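Local coordinates for protein rubber oxygenase (Streptomyces sp., PDB 5O1L) that cleaves the double bonds of poly(cis-1,4-isoprene) in natural and synthetic rubber by adding dioxygen, using one non-covalently bound b-type heme, at residues V152-G157 / T297-A302; M196-V201 / I220-A225; P209-S212 / G217-I220. One frame throughout, in Å; residues are numbered along the deposited sequence. Where two conformers were deposited one is given.

Contact 1. Residues V152-G157 / T297-A302; sequences VYYSKG and TPEGEA
Glu299, in the first turn of helix 298-313, is gripped by two consecutive tyrosines at the end of helix 146-154. The phenol of Tyr154 donates a hydrogen bond to its carboxylate, OH to OE2 2.6 Å, and the acceptor uses the anti lone pair of OE2, the one turned away from OE1. The oxygen lies at the edge of the Tyr154 ring, near its plane, while the carboxylate itself is turned 75° against that ring. Tyr153 meets the aliphatic part of the same glutamate: CG of Glu299 stands over one face of the Tyr153 ring, 4.0 Å from the centroid, in a CH-pi contact displaced toward the rim. A bend at chi2 (88°) lets Glu299 do both, its methylene groups lying on one tyrosine and its carboxylate reaching the hydroxyl of the other. With CG anti to the backbone N (chi1 -175°), Tyr153 extends across to helix 298-313, where its CE1 also packs on CB of Ala302 at 3.7 Å. The two tyrosines touch as well, CD2 of Tyr153 lying above one face of the Tyr154 ring. OE1 of Glu299 forms a long, weak ion pair with Arg150, one turn earlier on the tyrosines' helix. Thr297 caps the helix of Glu299 from the N-cap position, its OG1 accepting from Gly300 N at 2.8 Å. The contact thus ties the C-terminal end of helix 146-154 to the N-terminal turn of helix 298-313; helix 209-214 packs against Tyr154 and Glu299, and Met161 of helix 161-169 touches Tyr153.

Contact 2. Residues M196-V201 / I220-A225; sequences MVHAAV and IPISQA. With HEM (protoporphyrin IX containing Fe), chain C.
Ile222 has the unusual backbone angles of a left-handed conformation (phi 61°, psi 57°), and its side chain lies against both the heme and the heme's axial ligand, His198. NE2 of His198 binds the iron at 2.0 Å. Beside this bond, CD1 of Ile222 reaches CD2 of His198 at 3.7 Å and the heme meso carbon CHD at the same distance, while its CG2 lies over one imidazole face, offset toward the rim. CG1 packs on heme CAC, 3.7 Å away, and CG2 lies on the pyrrole that bears CAC, so every carbon of the isoleucine beyond CB touches the heme. The side chain crosses that of His198 at about a right angle and probably adds to the iron bond in limiting the imidazole's movement on that side. Val201, one turn further along the histidine's helix, also touches the CD1 methyl: its CG1 meets Ile222 CD1 at 3.8 Å and the heme methyl CMD at 3.9 Å. Its rotamer (chi1 173°) turns CG1 toward Ile222 and the heme edge. Pro221 CG packs more loosely on Val201 CG1, at 4.2 Å. The contact joins helix 187-204, which carries the axial histidine, to the loop leading into helix 224-244; Arg202 hydrogen-bonds Ile222 O, and helices 59-68 and 95-104 pack against other faces of helix 187-204.

Contact 3. Residues P209-S212 / G217-I220; sequences PAWS and GQKI
Trp211 pushes the six-membered end of its indole against the loop 217-220, where it overlaps backbone more than side chain. CH2 of Trp211 comes 3.5 Å from O of Gln218 and 4.1 Å from C of Ile220. The next carbonyl after Gln218 is met differently: Lys219 O sits at the edge of the indole, near its plane, 4.0 Å from CZ3 of Trp211, whereas Gln218 O approaches obliquely. A first torsion of -178° sends the indole of Trp211 out from helix 209-214 opposite its own backbone N, which carries the ring's far corner to the loop although its CB does not point there. Gln218 also offers its side chain. Extended beyond CG, it crosses the indole obliquely, with amide and ring planes 25° apart, and its OE1 lies 3.8 Å from CZ2 of Trp211. The other end of the amide is held elsewhere: NE2 hydrogen-bonds Asp226 on helix 224-244, which would help to fix the amide's rotation. Gln218 O is also hydrogen-bonded to Ser215 OG, a hydroxyl that Ser212 O shares. Replacing Trp211 with an alanine would probably open a gap beside the carbonyls of Gln218 and Lys219 and leave the loop less firmly seated on helix 209-214. Lys219 O, near the ring plane, faces the C-H edge of the indole, whose weak positive charge probably suits it, while Gln218 O is plain packing. The contact is thus mainly one of shape, with at most a weak electrostatic share, and hydrogen bonds of this loop go to partners such as Ser215, Asp226 and Trp55.

In the fold
Contact 2 is the one at the heme iron; contacts 1 and 3 lie near it, their centres about 16 and 12 Å from its centre. Contacts 2 and 3 share Ile220 and meet through Pro221, whose CB lies 3.6 Å from CZ2 of Trp211, so the indole backs the loop that carries Ile222 to the heme. Contact 3 joins contact 1 where Ala210 CB packs on Tyr154 CE1 at 3.5 Å, their centres about 13 Å apart. Contact 1 closes back on contact 2 through Ser155, a heme-pocket residue whose OG is 4.2 Å from CG1 of Val201. All three belong to the catalytic domain.

Contact 1. Residues V152-G157 / T297-A302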
ATOM      1  N   VAL A 152      -0.378 -12.142   5.603  1.00 21.16           N
ATOM      2  CA  VAL A 152      -0.506 -12.536   4.240  1.00 22.20           C
ATOM      3  C   VAL A 152      -0.095 -14.010   4.105  1.00 24.27           C
ATOM      4  O   VAL A 152      -0.750 -14.776   3.398  1.00 25.36           O
ATOM      5  CB  VAL A 152       0.337 -11.614   3.344  1.00 24.58           C
ATOM      6  CG1 VAL A 152       0.397 -12.131   1.922  1.00 24.54           C
ATOM      7  CG2 VAL A 152      -0.285 -10.200   3.342  1.00 24.62           C
ATOM      8  N   TYR A 153       0.974 -14.377   4.790  1.00 23.90           N
ATOM      9  CA  TYR A 153       1.511 -15.745   4.681  1.00 25.16           C
ATOM     10  C   TYR A 153       0.494 -16.747   5.171  1.00 24.28           C
ATOM     11  O   TYR A 153       0.334 -17.802   4.563  1.00 26.48           O
ATOM     12  CB  TYR A 153       2.783 -15.879   5.483  1.00 25.33           C
ATOM     13  CG  TYR A 153       3.496 -17.231   5.346  1.00 27.90           C
ATOM     14  CD1 TYR A 153       4.482 -17.435   4.420  1.00 28.57           C
ATOM     15  CD2 TYR A 153       3.185 -18.242   6.222  1.00 29.23           C
ATOM     16  CE1 TYR A 153       5.112 -18.667   4.309  1.00 30.67           C
ATOM     17  CE2 TYR A 153       3.797 -19.490   6.125  1.00 30.10           C
ATOM     18  CZ  TYR A 153       4.727 -19.672   5.182  1.00 30.45           C
ATOM     19  OH  TYR A 153       5.299 -20.933   5.137  1.00 32.89           O
ATOM     20  N   TYR A 154      -0.138 -16.489   6.302  1.00 24.50           N
ATOM     21  CA  TYR A 154      -1.087 -17.449   6.919  1.00 24.37           C
ATOM     22  C   TYR A 154      -2.514 -17.338   6.465  1.00 26.66           C
ATOM     23  O   TYR A 154      -3.324 -18.183   6.833  1.00 27.11           O
ATOM     24  CB  TYR A 154      -1.022 -17.384   8.456  1.00 24.94           C
ATOM     25  CG  TYR A 154       0.317 -17.801   8.999  1.00 24.96           C
ATOM     26  CD1 TYR A 154       0.768 -19.135   8.808  1.00 26.75           C
ATOM     27  CD2 TYR A 154       1.071 -16.960   9.754  1.00 24.68           C
ATOM     28  CE1 TYR A 154       1.990 -19.524   9.294  1.00 26.62           C
ATOM     29  CE2 TYR A 154       2.289 -17.333  10.246  1.00 25.22           C
ATOM     30  CZ  TYR A 154       2.717 -18.665  10.056  1.00 26.98           C
ATOM     31  OH  TYR A 154       3.940 -19.019  10.519  1.00 30.51           O
ATOM     32  N   SER A 155      -2.873 -16.364   5.619  1.00 27.43           N
ATOM     33  CA  SER A 155      -4.286 -16.235   5.146  1.00 30.83           C
ATOM     34  C   SER A 155      -4.643 -17.361   4.175  1.00 37.69           C
ATOM     35  O   SER A 155      -3.847 -17.664   3.311  1.00 34.88           O
ATOM     36  CB  SER A 155      -4.495 -14.873   4.490  1.00 30.84           C
ATOM     37  OG  SER A 155      -4.869 -14.056   5.523  1.00 33.03           O
ATOM     38  N   LYS A 156      -5.821 -17.972   4.363  1.00 43.97           N
ATOM     39  CA  LYS A 156      -6.162 -19.257   3.728  1.00 51.34           C
ATOM     40  C   LYS A 156      -7.279 -19.253   2.697  1.00 54.76           C
ATOM     41  O   LYS A 156      -7.252 -20.090   1.773  1.00 56.44           O
ATOM     42  CB  LYS A 156      -6.463 -20.321   4.820  1.00 51.73           C
ATOM     43  CG  LYS A 156      -5.242 -20.778   5.602  1.00 55.51           C
ATOM     44  CD  LYS A 156      -4.187 -21.386   4.659  1.00 56.39           C
ATOM     45  CE  LYS A 156      -2.756 -21.207   5.137  1.00 57.14           C
ATOM     46  NZ  LYS A 156      -1.871 -20.622   4.082  1.00 57.66           N
ATOM     47  N   GLY A 157      -8.242 -18.336   2.841  1.00 54.41           N
ATOM     48  CA  GLY A 157      -9.511 -18.408   2.086  1.00 57.03           C
ATOM     49  C   GLY A 157      -9.597 -17.623   0.788  1.00 56.89           C
ATOM     50  O   GLY A 157     -10.680 -17.562   0.205  1.00 51.53           O
ATOM     51  N   THR A 297      11.667 -12.087   9.208  1.00 26.14           N
ATOM     52  CA  THR A 297      10.901 -13.154   9.775  1.00 27.01           C
ATOM     53  C   THR A 297      11.001 -14.341   8.820  1.00 28.21           C
ATOM     54  O   THR A 297      11.209 -14.149   7.631  1.00 25.43           O
ATOM     55  CB  THR A 297       9.395 -12.809   9.953  1.00 26.87           C
ATOM     56  OG1 THR A 297       8.832 -12.425   8.678  1.00 26.28           O
ATOM     57  CG2 THR A 297       9.215 -11.748  10.980  1.00 25.47           C
ATOM     58  N   PRO A 298      10.740 -15.571   9.322  1.00 27.52           N
ATOM     59  CA  PRO A 298      10.651 -16.717   8.405  1.00 28.35           C
ATOM     60  C   PRO A 298       9.581 -16.587   7.347  1.00 27.82           C
ATOM     61  O   PRO A 298       9.794 -16.942   6.196  1.00 28.04           O
ATOM     62  CB  PRO A 298      10.314 -17.895   9.357  1.00 28.09           C
ATOM     63  CG  PRO A 298      10.754 -17.455  10.710  1.00 28.94           C
ATOM     64  CD  PRO A 298      10.621 -15.964  10.742  1.00 27.90           C
ATOM     65  N   GLU A 299       8.433 -16.023   7.721  1.00 27.89           N
ATOM     66  CA  GLU A 299       7.330 -15.831   6.787  1.00 27.37           C
ATOM     67  C   GLU A 299       7.678 -14.792   5.731  1.00 26.19           C
ATOM     68  O   GLU A 299       7.452 -14.988   4.526  1.00 25.58           O
ATOM     69  CB  GLU A 299       6.065 -15.431   7.531  1.00 27.34           C
ATOM     70  CG  GLU A 299       5.568 -16.510   8.520  1.00 27.84           C
ATOM     71  CD  GLU A 299       6.169 -16.443   9.940  1.00 28.52           C
ATOM     72  OE1 GLU A 299       7.153 -15.708  10.171  1.00 27.57           O
ATOM     73  OE2 GLU A 299       5.679 -17.143  10.862  1.00 30.48           O
ATOM     74  N   GLY A 300       8.234 -13.685   6.196  1.00 24.89           N
ATOM     75  CA  GLY A 300       8.647 -12.626   5.262  1.00 24.67           C
ATOM     76  C   GLY A 300       9.688 -13.124   4.306  1.00 25.76           C
ATOM     77  O   GLY A 300       9.618 -12.817   3.135  1.00 24.78           O
ATOM     78  N   GLU A 301      10.652 -13.939   4.800  1.00 26.73           N
ATOM     79  CA  GLU A 301      11.675 -14.544   3.946  1.00 28.62           C
ATOM     80  C   GLU A 301      11.081 -15.335   2.804  1.00 28.06           C
ATOM     81  O   GLU A 301      11.565 -15.245   1.652  1.00 28.59           O
ATOM     82  CB  GLU A 301      12.531 -15.504   4.769  1.00 31.95           C
ATOM     83  CG  GLU A 301      13.695 -16.134   4.023  1.00 36.05           C
ATOM     84  CD  GLU A 301      14.437 -17.101   4.923  1.00 40.98           C
ATOM     85  OE1 GLU A 301      15.176 -16.585   5.797  1.00 41.04           O
ATOM     86  OE2 GLU A 301      14.239 -18.346   4.773  1.00 45.91           O
ATOM     87  N   ALA A 302      10.069 -16.141   3.114  1.00 27.86           N
ATOM     88  CA  ALA A 302       9.383 -16.910   2.107  1.00 28.59           C
ATOM     89  C   ALA A 302       8.791 -15.995   1.097  1.00 27.79           C
ATOM     90  O   ALA A 302       8.915 -16.214  -0.075  1.00 28.62           O
ATOM     91  CB  ALA A 302       8.292 -17.775   2.734  1.00 29.54           C
TER

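Contact 2. Residues M196-V201 / I220-A225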
ATOM      1  N   MET A 196     -13.869  -4.637   3.628  1.00 16.49           N
ATOM      2  CA  MET A 196     -14.623  -5.863   3.895  0.50 16.83           C
ATOM      3  C   MET A 196     -13.689  -7.101   3.937  1.00 16.45           C
ATOM      4  O   MET A 196     -13.844  -7.946   4.854  1.00 17.97           O
ATOM      5  CB  MET A 196     -15.700  -6.096   2.829  0.50 17.53           C
ATOM      6  CG  MET A 196     -16.792  -5.057   2.788  0.50 18.45           C
ATOM      7  SD  MET A 196     -17.843  -5.181   1.291  0.50 20.96           S
ATOM      8  CE  MET A 196     -18.257  -6.896   1.351  0.50 20.21           C
ATOM      9  N   VAL A 197     -12.721  -7.188   3.029  1.00 15.56           N
ATOM     10  CA  VAL A 197     -11.717  -8.247   3.065  1.00 15.82           C
ATOM     11  C   VAL A 197     -11.005  -8.218   4.419  1.00 16.62           C
ATOM     12  O   VAL A 197     -10.855  -9.240   5.111  1.00 16.74           O
ATOM     13  CB  VAL A 197     -10.712  -8.203   1.923  1.00 16.93           C
ATOM     14  CG1 VAL A 197      -9.596  -9.207   2.149  1.00 17.48           C
ATOM     15  CG2 VAL A 197     -11.423  -8.447   0.628  1.00 17.17           C
ATOM     16  N   HIS A 198     -10.491  -7.038   4.843  1.00 15.08           N
ATOM     17  CA  HIS A 198      -9.779  -6.977   6.076  1.00 15.17           C
ATOM     18  C   HIS A 198     -10.693  -7.429   7.232  1.00 15.84           C
ATOM     19  O   HIS A 198     -10.197  -8.097   8.123  1.00 16.61           O
ATOM     20  CB  HIS A 198      -9.257  -5.536   6.286  1.00 15.07           C
ATOM     21  CG  HIS A 198      -8.076  -5.170   5.440  1.00 14.78           C
ATOM     22  ND1 HIS A 198      -7.715  -3.850   5.261  1.00 14.03           N
ATOM     23  CD2 HIS A 198      -7.135  -5.930   4.805  1.00 13.61           C
ATOM     24  CE1 HIS A 198      -6.611  -3.844   4.520  1.00 13.34           C
ATOM     25  NE2 HIS A 198      -6.236  -5.067   4.204  1.00 13.92           N
ATOM     26  N   ALA A 199     -11.940  -7.009   7.251  1.00 15.79           N
ATOM     27  CA  ALA A 199     -12.857  -7.395   8.287  1.00 16.47           C
ATOM     28  C   ALA A 199     -13.069  -8.929   8.314  1.00 18.32           C
ATOM     29  O   ALA A 199     -13.116  -9.538   9.397  1.00 19.62           O
ATOM     30  CB  ALA A 199     -14.142  -6.631   8.121  1.00 16.49           C
ATOM     31  N   ALA A 200     -13.151  -9.532   7.160  1.00 17.46           N
ATOM     32  CA  ALA A 200     -13.234 -10.986   7.070  1.00 18.35           C
ATOM     33  C   ALA A 200     -12.003 -11.634   7.654  1.00 18.99           C
ATOM     34  O   ALA A 200     -12.132 -12.589   8.424  1.00 19.93           O
ATOM     35  CB  ALA A 200     -13.386 -11.411   5.632  1.00 19.17           C
ATOM     36  N   VAL A 201     -10.819 -11.133   7.312  1.00 18.05           N
ATOM     37  CA  VAL A 201      -9.567 -11.636   7.857  1.00 18.46           C
ATOM     38  C   VAL A 201      -9.515 -11.595   9.358  1.00 19.13           C
ATOM     39  O   VAL A 201      -8.950 -12.492   9.989  1.00 19.59           O
ATOM     40  CB  VAL A 201      -8.368 -10.923   7.203  1.00 19.66           C
ATOM     41  CG1 VAL A 201      -7.039 -11.288   7.859  1.00 20.18           C
ATOM     42  CG2 VAL A 201      -8.347 -11.299   5.707  1.00 20.35           C
ATOM     43  N   ILE A 220      -6.286 -10.035  17.460  1.00 23.79           N
ATOM     44  CA  ILE A 220      -7.048  -9.849  16.230  1.00 21.87           C
ATOM     45  C   ILE A 220      -6.090  -9.112  15.283  1.00 20.48           C
ATOM     46  O   ILE A 220      -5.440  -8.147  15.726  1.00 18.76           O
ATOM     47  CB  ILE A 220      -8.250  -8.930  16.489  1.00 22.00           C
ATOM     48  CG1 ILE A 220      -9.101  -9.482  17.673  1.00 24.43           C
ATOM     49  CG2 ILE A 220      -9.040  -8.632  15.206  1.00 22.28           C
ATOM     50  CD1 ILE A 220     -10.286  -8.632  18.005  1.00 25.22           C
ATOM     51  N   PRO A 221      -5.968  -9.555  14.047  1.00 19.16           N
ATOM     52  CA  PRO A 221      -4.988  -8.928  13.166  1.00 19.18           C
ATOM     53  C   PRO A 221      -5.543  -7.597  12.583  1.00 17.70           C
ATOM     54  O   PRO A 221      -6.715  -7.276  12.671  1.00 16.89           O
ATOM     55  CB  PRO A 221      -4.876  -9.924  12.024  1.00 19.06           C
ATOM     56  CG  PRO A 221      -6.254 -10.471  11.946  1.00 19.71           C
ATOM     57  CD  PRO A 221      -6.706 -10.640  13.371  1.00 20.24           C
ATOM     58  N   ILE A 222      -4.631  -6.892  11.941  1.00 17.33           N
ATOM     59  CA  ILE A 222      -4.950  -5.716  11.144  1.00 16.29           C
ATOM     60  C   ILE A 222      -5.599  -4.636  12.007  1.00 15.79           C
ATOM     61  O   ILE A 222      -6.710  -4.148  11.747  1.00 15.60           O
ATOM     62  CB  ILE A 222      -5.793  -5.997   9.863  1.00 16.44           C
ATOM     63  CG1 ILE A 222      -5.478  -7.326   9.188  1.00 16.68           C
ATOM     64  CG2 ILE A 222      -5.587  -4.837   8.876  1.00 16.14           C
ATOM     65  CD1 ILE A 222      -6.332  -7.608   8.003  1.00 16.94           C
ATOM     66  N   SER A 223      -4.903  -4.238  13.047  1.00 14.92           N
ATOM     67  CA  SER A 223      -5.376  -3.092  13.841  1.00 15.94           C
ATOM     68  C   SER A 223      -5.212  -1.790  13.042  1.00 14.68           C
ATOM     69  O   SER A 223      -4.527  -1.770  12.013  1.00 14.72           O
ATOM     70  CB  SER A 223      -4.582  -2.968  15.152  1.00 15.63           C
ATOM     71  OG  SER A 223      -3.256  -2.595  14.872  1.00 17.00           O
ATOM     72  N   GLN A 224      -5.862  -0.737  13.496  1.00 14.28           N
ATOM     73  CA  GLN A 224      -5.708   0.616  12.928  0.50 14.17           C
ATOM     74  C   GLN A 224      -4.227   0.971  12.871  1.00 13.90           C
ATOM     75  O   GLN A 224      -3.753   1.580  11.896  1.00 13.60           O
ATOM     76  CB  GLN A 224      -6.429   1.652  13.792  0.50 14.78           C
ATOM     77  CG  GLN A 224      -7.955   1.516  13.805  0.50 15.09           C
ATOM     78  CD  GLN A 224      -8.612   2.189  12.656  0.50 14.62           C
ATOM     79  OE1 GLN A 224      -9.592   1.661  12.075  0.50 16.79           O
ATOM     80  NE2 GLN A 224      -8.074   3.299  12.250  0.50 13.89           N
ATOM     81  N   ALA A 225      -3.509   0.691  13.962  1.00 13.95           N
ATOM     82  CA  ALA A 225      -2.070   0.979  14.013  1.00 14.72           C
ATOM     83  C   ALA A 225      -1.335   0.223  12.914  1.00 13.88           C
ATOM     84  O   ALA A 225      -0.460   0.780  12.226  1.00 15.45           O
ATOM     85  CB  ALA A 225      -1.494   0.643  15.405  1.00 15.39           C
TER
HETATM   86  CHA HEM C 501      -6.213  -7.887   1.542  1.00 16.04           C
HETATM   87  CHB HEM C 501      -4.896  -3.398   0.730  1.00 14.94           C
HETATM   88  CHC HEM C 501      -3.126  -3.116   5.169  1.00 13.35           C
HETATM   89  CHD HEM C 501      -3.539  -7.857   5.539  1.00 15.40           C
HETATM   90  C1A HEM C 501      -6.031  -6.659   1.012  1.00 16.08           C
HETATM   91  C2A HEM C 501      -6.522  -6.323  -0.305  1.00 17.71           C
HETATM   92  C3A HEM C 501      -6.112  -5.071  -0.549  1.00 16.35           C
HETATM   93  C4A HEM C 501      -5.441  -4.599   0.574  1.00 15.25           C
HETATM   94  CMA HEM C 501      -6.374  -4.335  -1.840  1.00 16.09           C
HETATM   95  CAA HEM C 501      -7.331  -7.212  -1.281  1.00 20.46           C
HETATM   96  CBA HEM C 501      -6.372  -8.116  -2.078  1.00 24.17           C
HETATM   97  CGA HEM C 501      -7.066  -8.629  -3.287  1.00 30.25           C
HETATM   98  O1A HEM C 501      -7.825  -9.575  -3.048  1.00 35.26           O
HETATM   99  O2A HEM C 501      -6.863  -8.068  -4.433  1.00 36.20           O
HETATM  100  C1B HEM C 501      -4.324  -2.911   1.900  1.00 13.70           C
HETATM  101  C2B HEM C 501      -3.856  -1.573   2.021  1.00 14.16           C
HETATM  102  C3B HEM C 501      -3.376  -1.435   3.247  1.00 13.75           C
HETATM  103  C4B HEM C 501      -3.507  -2.722   3.912  1.00 13.26           C
HETATM  104  CMB HEM C 501      -3.909  -0.484   0.970  1.00 14.69           C
HETATM  105  CAB HEM C 501      -2.848  -0.341   4.022  1.00 13.64           C
HETATM  106  CBB HEM C 501      -2.682   1.015   3.597  1.00 14.65           C
HETATM  107  C1C HEM C 501      -3.080  -4.403   5.683  1.00 13.37           C
HETATM  108  C2C HEM C 501      -2.365  -4.726   6.905  1.00 14.28           C
HETATM  109  C3C HEM C 501      -2.523  -6.070   6.990  1.00 14.91           C
HETATM  110  C4C HEM C 501      -3.235  -6.503   5.800  1.00 14.96           C
HETATM  111  CMC HEM C 501      -1.745  -3.758   7.871  1.00 14.22           C
HETATM  112  CAC HEM C 501      -1.997  -6.964   8.033  1.00 15.76           C
HETATM  113  CBC HEM C 501      -1.397  -6.670   9.253  1.00 16.94           C
HETATM  114  C1D HEM C 501      -4.295  -8.267   4.471  1.00 15.96           C
HETATM  115  C2D HEM C 501      -4.747  -9.659   4.273  1.00 17.14           C
HETATM  116  C3D HEM C 501      -5.487  -9.688   3.171  1.00 17.72           C
HETATM  117  C4D HEM C 501      -5.543  -8.307   2.688  1.00 16.19           C
HETATM  118  CMD HEM C 501      -4.314 -10.768   5.156  1.00 17.72           C
HETATM  119  CAD HEM C 501      -6.154 -10.926   2.522  1.00 20.23           C
HETATM  120  CBD HEM C 501      -5.115 -11.574   1.616  1.00 24.68           C
HETATM  121  CGD HEM C 501      -5.720 -12.850   1.018  1.00 30.05           C
HETATM  122  O1D HEM C 501      -5.840 -12.887  -0.227  1.00 32.66           O
HETATM  123  O2D HEM C 501      -6.094 -13.835   1.710  1.00 35.46           O
HETATM  124  NA  HEM C 501      -5.400  -5.584   1.553  1.00 15.41           N
HETATM  125  NB  HEM C 501      -4.057  -3.542   3.052  1.00 14.02           N
HETATM  126  NC  HEM C 501      -3.580  -5.473   4.995  1.00 13.96           N
HETATM  127  ND  HEM C 501      -4.869  -7.475   3.532  1.00 14.92           N
HETATM  128 FE   HEM C 501      -4.500  -5.527   3.306  1.00 15.01          FE

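Contact 3. Residues P209-S212 / G217-I220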
ATOM      1  N   PRO A 209      -4.263 -21.755  13.939  1.00 32.25           N
ATOM      2  CA  PRO A 209      -3.282 -21.866  15.003  1.00 31.68           C
ATOM      3  C   PRO A 209      -1.877 -21.366  14.698  1.00 30.01           C
ATOM      4  O   PRO A 209      -1.235 -20.828  15.586  1.00 28.80           O
ATOM      5  CB  PRO A 209      -3.283 -23.389  15.296  1.00 33.63           C
ATOM      6  CG  PRO A 209      -4.669 -23.798  14.968  1.00 34.85           C
ATOM      7  CD  PRO A 209      -5.000 -23.025  13.725  1.00 34.43           C
ATOM      8  N   ALA A 210      -1.421 -21.505  13.462  1.00 28.92           N
ATOM      9  CA  ALA A 210      -0.112 -21.005  13.065  1.00 28.51           C
ATOM     10  C   ALA A 210      -0.074 -19.436  13.165  1.00 27.83           C
ATOM     11  O   ALA A 210       0.930 -18.886  13.641  1.00 27.43           O
ATOM     12  CB  ALA A 210       0.223 -21.453  11.672  1.00 28.58           C
ATOM     13  N   TRP A 211      -1.182 -18.780  12.824  1.00 27.43           N
ATOM     14  CA  TRP A 211      -1.211 -17.304  12.934  1.00 25.66           C
ATOM     15  C   TRP A 211      -1.220 -16.937  14.391  1.00 28.31           C
ATOM     16  O   TRP A 211      -0.456 -16.111  14.834  1.00 26.61           O
ATOM     17  CB  TRP A 211      -2.402 -16.662  12.162  1.00 24.59           C
ATOM     18  CG  TRP A 211      -2.299 -15.133  12.295  1.00 22.23           C
ATOM     19  CD1 TRP A 211      -1.517 -14.275  11.528  1.00 22.71           C
ATOM     20  CD2 TRP A 211      -2.867 -14.354  13.333  1.00 22.12           C
ATOM     21  NE1 TRP A 211      -1.612 -13.023  12.071  1.00 21.58           N
ATOM     22  CE2 TRP A 211      -2.443 -13.025  13.153  1.00 20.66           C
ATOM     23  CE3 TRP A 211      -3.684 -14.655  14.433  1.00 22.06           C
ATOM     24  CZ2 TRP A 211      -2.790 -12.019  14.038  1.00 20.89           C
ATOM     25  CZ3 TRP A 211      -4.096 -13.666  15.241  1.00 22.78           C
ATOM     26  CH2 TRP A 211      -3.643 -12.333  15.052  1.00 20.96           C
ATOM     27  N   SER A 212      -2.101 -17.550  15.167  1.00 29.67           N
ATOM     28  CA  SER A 212      -2.227 -17.224  16.597  1.00 34.05           C
ATOM     29  C   SER A 212      -0.954 -17.437  17.349  1.00 33.11           C
ATOM     30  O   SER A 212      -0.584 -16.614  18.160  1.00 34.08           O
ATOM     31  CB  SER A 212      -3.295 -18.077  17.273  1.00 36.98           C
ATOM     32  OG  SER A 212      -4.499 -17.699  16.718  1.00 40.42           O
ATOM     33  N   GLY A 217       1.001 -12.263  20.863  1.00 27.94           N
ATOM     34  CA  GLY A 217      -0.072 -11.748  21.705  1.00 27.45           C
ATOM     35  C   GLY A 217      -1.150 -10.832  21.158  1.00 27.36           C
ATOM     36  O   GLY A 217      -2.100 -10.468  21.853  1.00 29.54           O
ATOM     37  N   GLN A 218      -1.041 -10.489  19.868  1.00 26.23           N
ATOM     38  CA  GLN A 218      -2.102  -9.701  19.256  1.00 24.28           C
ATOM     39  C   GLN A 218      -3.241 -10.664  19.038  1.00 25.26           C
ATOM     40  O   GLN A 218      -3.034 -11.731  18.460  1.00 25.80           O
ATOM     41  CB  GLN A 218      -1.623  -9.159  17.921  1.00 23.35           C
ATOM     42  CG  GLN A 218      -2.640  -8.240  17.281  1.00 22.98           C
ATOM     43  CD  GLN A 218      -2.172  -7.722  15.926  1.00 22.42           C
ATOM     44  OE1 GLN A 218      -1.745  -8.489  15.087  1.00 20.69           O
ATOM     45  NE2 GLN A 218      -2.360  -6.420  15.683  1.00 21.14           N
ATOM     46  N   LYS A 219      -4.417 -10.320  19.519  1.00 24.99           N
ATOM     47  CA  LYS A 219      -5.561 -11.224  19.469  1.00 27.62           C
ATOM     48  C   LYS A 219      -6.302 -11.189  18.149  1.00 25.52           C
ATOM     49  O   LYS A 219      -6.866 -12.229  17.714  1.00 27.09           O
ATOM     50  CB  LYS A 219      -6.526 -10.937  20.615  1.00 30.60           C
ATOM     51  CG  LYS A 219      -5.946 -11.294  22.004  1.00 34.66           C
ATOM     52  CD  LYS A 219      -5.979 -12.811  22.236  1.00 38.83           C
ATOM     53  CE  LYS A 219      -5.475 -13.258  23.592  1.00 44.00           C
ATOM     54  NZ  LYS A 219      -3.993 -13.017  23.708  1.00 46.67           N
ATOM     55  N   ILE A 220      -6.286 -10.035  17.460  1.00 23.79           N
ATOM     56  CA  ILE A 220      -7.048  -9.849  16.230  1.00 21.87           C
ATOM     57  C   ILE A 220      -6.090  -9.112  15.283  1.00 20.48           C
ATOM     58  O   ILE A 220      -5.440  -8.147  15.726  1.00 18.76           O
ATOM     59  CB  ILE A 220      -8.250  -8.930  16.489  1.00 22.00           C
ATOM     60  CG1 ILE A 220      -9.101  -9.482  17.673  1.00 24.43           C
ATOM     61  CG2 ILE A 220      -9.040  -8.632  15.206  1.00 22.28           C
ATOM     62  CD1 ILE A 220     -10.286  -8.632  18.005  1.00 25.22           C
TER